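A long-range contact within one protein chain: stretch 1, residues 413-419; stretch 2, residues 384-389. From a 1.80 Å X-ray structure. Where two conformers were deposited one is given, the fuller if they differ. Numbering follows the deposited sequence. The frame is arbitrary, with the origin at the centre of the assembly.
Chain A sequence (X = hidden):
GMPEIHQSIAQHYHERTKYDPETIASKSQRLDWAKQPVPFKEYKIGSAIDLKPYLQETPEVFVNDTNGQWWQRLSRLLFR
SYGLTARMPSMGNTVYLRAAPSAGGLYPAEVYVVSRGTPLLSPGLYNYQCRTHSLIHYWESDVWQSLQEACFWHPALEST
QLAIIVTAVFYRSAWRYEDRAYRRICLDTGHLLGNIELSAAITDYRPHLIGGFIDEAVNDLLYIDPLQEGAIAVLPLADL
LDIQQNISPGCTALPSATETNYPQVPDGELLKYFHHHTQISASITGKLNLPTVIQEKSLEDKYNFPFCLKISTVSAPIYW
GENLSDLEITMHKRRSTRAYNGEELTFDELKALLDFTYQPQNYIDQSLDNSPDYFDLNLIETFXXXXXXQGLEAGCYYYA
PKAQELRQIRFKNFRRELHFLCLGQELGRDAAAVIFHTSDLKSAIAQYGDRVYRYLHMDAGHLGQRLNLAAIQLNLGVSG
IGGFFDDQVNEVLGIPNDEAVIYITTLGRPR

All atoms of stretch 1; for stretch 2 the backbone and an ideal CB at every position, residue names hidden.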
# COMPACT_ATOMS: atom_id res chain seq x y z
N ASN A 413 -29.47 7.20 -2.76
CA ASN A 413 -28.47 8.04 -3.43
C ASN A 413 -27.63 8.67 -2.31
O ASN A 413 -28.14 9.48 -1.53
CB ASN A 413 -29.17 9.14 -4.25
CG ASN A 413 -28.19 10.07 -4.93
OD1 ASN A 413 -27.20 10.45 -4.35
ND2 ASN A 413 -28.49 10.48 -6.15
N PHE A 414 -26.36 8.29 -2.23
CA PHE A 414 -25.48 8.70 -1.15
C PHE A 414 -24.52 9.87 -1.46
O PHE A 414 -23.61 10.14 -0.67
CB PHE A 414 -24.64 7.50 -0.69
CG PHE A 414 -25.41 6.49 0.14
CD1 PHE A 414 -25.91 6.85 1.38
CD2 PHE A 414 -25.55 5.19 -0.28
CE1 PHE A 414 -26.57 5.93 2.18
CE2 PHE A 414 -26.22 4.26 0.49
CZ PHE A 414 -26.72 4.61 1.72
N ARG A 415 -24.72 10.55 -2.59
CA ARG A 415 -23.76 11.61 -3.01
C ARG A 415 -23.53 12.65 -1.94
O ARG A 415 -22.37 13.00 -1.63
CB ARG A 415 -24.21 12.27 -4.29
CG ARG A 415 -24.12 11.38 -5.52
CD ARG A 415 -24.36 12.16 -6.80
NE ARG A 415 -24.37 11.23 -7.93
CZ ARG A 415 -23.28 10.72 -8.48
NH1 ARG A 415 -22.07 11.05 -8.03
NH2 ARG A 415 -23.39 9.87 -9.50
N ARG A 416 -24.62 13.18 -1.38
CA ARG A 416 -24.51 14.24 -0.36
C ARG A 416 -23.76 13.76 0.87
O ARG A 416 -22.89 14.44 1.41
CB ARG A 416 -25.91 14.73 0.03
CG ARG A 416 -25.94 15.91 0.95
CD ARG A 416 -27.39 16.27 1.38
NE ARG A 416 -28.05 15.09 1.97
CZ ARG A 416 -27.89 14.63 3.21
NH1 ARG A 416 -27.07 15.23 4.08
NH2 ARG A 416 -28.55 13.54 3.60
N GLU A 417 -24.11 12.55 1.27
CA GLU A 417 -23.49 11.90 2.40
C GLU A 417 -22.01 11.67 2.19
O GLU A 417 -21.21 11.99 3.06
CB GLU A 417 -24.16 10.56 2.68
CG GLU A 417 -25.59 10.67 3.20
CD GLU A 417 -26.71 10.94 2.18
OE1 GLU A 417 -26.55 11.12 0.94
OE2 GLU A 417 -27.84 11.00 2.70
N LEU A 418 -21.64 11.14 1.03
CA LEU A 418 -20.24 10.82 0.72
C LEU A 418 -19.41 12.10 0.65
O LEU A 418 -18.26 12.14 1.07
CB LEU A 418 -20.17 10.03 -0.57
CG LEU A 418 -20.69 8.58 -0.54
CD1 LEU A 418 -20.95 8.11 -1.97
CD2 LEU A 418 -19.71 7.67 0.26
N HIS A 419 -20.02 13.16 0.16
CA HIS A 419 -19.39 14.46 0.11
C HIS A 419 -18.95 14.85 1.53
O HIS A 419 -17.79 15.21 1.75
CB HIS A 419 -20.40 15.44 -0.48
CG HIS A 419 -19.86 16.80 -0.75
ND1 HIS A 419 -20.68 17.87 -1.03
CD2 HIS A 419 -18.60 17.27 -0.82
CE1 HIS A 419 -19.94 18.95 -1.24
NE2 HIS A 419 -18.67 18.61 -1.11
N UNK A 384 -19.08 -1.12 -1.05
CA UNK A 384 -19.06 -0.17 -2.13
C UNK A 384 -20.30 0.70 -2.12
O UNK A 384 -21.43 0.19 -2.17
CB UNK A 384 -18.93 -0.89 -3.47
N UNK A 385 -20.10 2.00 -2.03
CA UNK A 385 -21.20 2.94 -2.21
C UNK A 385 -21.27 3.24 -3.71
O UNK A 385 -20.31 3.75 -4.30
CB UNK A 385 -21.01 4.21 -1.38
N UNK A 386 -22.40 2.93 -4.32
CA UNK A 386 -22.61 3.14 -5.74
C UNK A 386 -23.57 4.30 -5.94
O UNK A 386 -24.70 4.26 -5.44
CB UNK A 386 -23.14 1.87 -6.41
N UNK A 387 -23.13 5.34 -6.66
CA UNK A 387 -23.98 6.48 -6.96
C UNK A 387 -24.26 6.63 -8.43
O UNK A 387 -25.30 7.18 -8.78
CB UNK A 387 -23.34 7.77 -6.43
N UNK A 388 -23.35 6.18 -9.28
CA UNK A 388 -23.49 6.32 -10.72
C UNK A 388 -22.86 5.21 -11.52
O UNK A 388 -21.86 5.42 -12.19
CB UNK A 388 -22.89 7.65 -11.16
N UNK A 389 -23.42 4.01 -11.44
CA UNK A 389 -22.94 2.88 -12.20
C UNK A 389 -24.12 2.41 -13.00
O UNK A 389 -25.14 1.98 -12.45
CB UNK A 389 -22.36 1.77 -11.31

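Stretch 1 enters its helix through a loop, with Phe-414 at the N-cap position. The side-chain oxygen of Asn-413 reaches forward to the first turn of the helix, where Arg-415 N donates a hydrogen bond to Asn-413 OD1 at 3.0 Å. Phe-414, Arg-415 and Leu-418 are the residues that this end of the helix offers to the other stretch.

Position 384 has extended backbone angles, and nothing of stretch 1 lies within 5.5 Å of its ideal CB. The contact therefore sets no preference here beyond what suits a strand, which beta-branched residues commonly do. The deposited residue is Ile-384, and it takes no part in the contact.

At position 385 the strand alternates and CA-to-CB points toward stretch 1. The ideal CB is already 3.9 Å from Leu-418 CD1 and 4.8 Å from Phe-414 CD2, so what it meets is apolar, with no charge or polar side chain to answer. A small apolar residue suits so near an approach; alanine fits directly, and a gamma atom would crowd Leu-418 CD1 in some rotamers but not in all, so a longer residue is not excluded by this stretch alone. Ala-385 is deposited, and its methyl packs on Leu-418, CB to CD1 at 3.9 Å, with nothing further to place.

Position 386 points away, as the next residue of a strand should, and its side chain is left unspecified by stretch 1. Valine or another strand former would serve, and Val-386 is found. Its backbone matters more than its side chain: water 1 donates to Val-386 O at 2.8 Å and accepts from Phe-414 N at 2.7 Å, so a single water ties the strand to the start of the helix.

Position 387 again points toward the helix, but into mixed surroundings. Its ideal CB lies 3.6 Å from Arg-415 CZ, with Leu-418 CD1 and Asn-413 OD1 each 5.1 Å away. A compact side chain is called for, one able to lie against a guanidinium and still reach an apolar neighbour; cysteine meets both needs, and threonine might bring its methyl near, while alanine or serine would be small enough to fit but would leave the leucine less well covered. The deposited Cys-387 has chi1 in the m well, which carries the sulfur to the leucine: SG is 3.5 Å from Leu-418 CD1 and 4.2 Å from Phe-414 CB. Meanwhile its CB lies over one face of the Arg-415 guanidinium, 3.6 Å from CZ. The sulfur thus extends the apolar patch begun at 385, and Cys-387 is the most extensively covered residue of its stretch.

At position 388 the backbone angles, -149/69, do not by themselves demand glycine, but the neighbour makes a strong case for it. An ideal CB would sit 2.8 Å from Arg-415 NH2, a clash with the arginine as it stands. Gly-388 is deposited, and its bare backbone lets the guanidinium come close, with NH2 3.7 Å from Gly-388 N.

Position 389 is out of reach, so stretch 1 makes no demand on it; Val-389 is one of many residues that would do.

Stretch 2 (384-389) IAVCGV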
# COMPACT_ATOMS: atom_id res chain seq x y z
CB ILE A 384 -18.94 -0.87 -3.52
CG1 ILE A 384 -17.81 -1.92 -3.48
CG2 ILE A 384 -18.73 0.15 -4.62
CD1 ILE A 384 -17.46 -2.55 -4.84
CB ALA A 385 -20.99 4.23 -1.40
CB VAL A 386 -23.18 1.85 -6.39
CG1 VAL A 386 -23.61 2.07 -7.82
CG2 VAL A 386 -22.16 0.66 -6.23
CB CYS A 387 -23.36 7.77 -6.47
SG CYS A 387 -23.17 7.75 -4.66
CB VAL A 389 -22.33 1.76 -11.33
CG1 VAL A 389 -21.97 0.53 -12.21
CG2 VAL A 389 -21.13 2.29 -10.56
O HOH W 1 -25.81 6.00 -3.61
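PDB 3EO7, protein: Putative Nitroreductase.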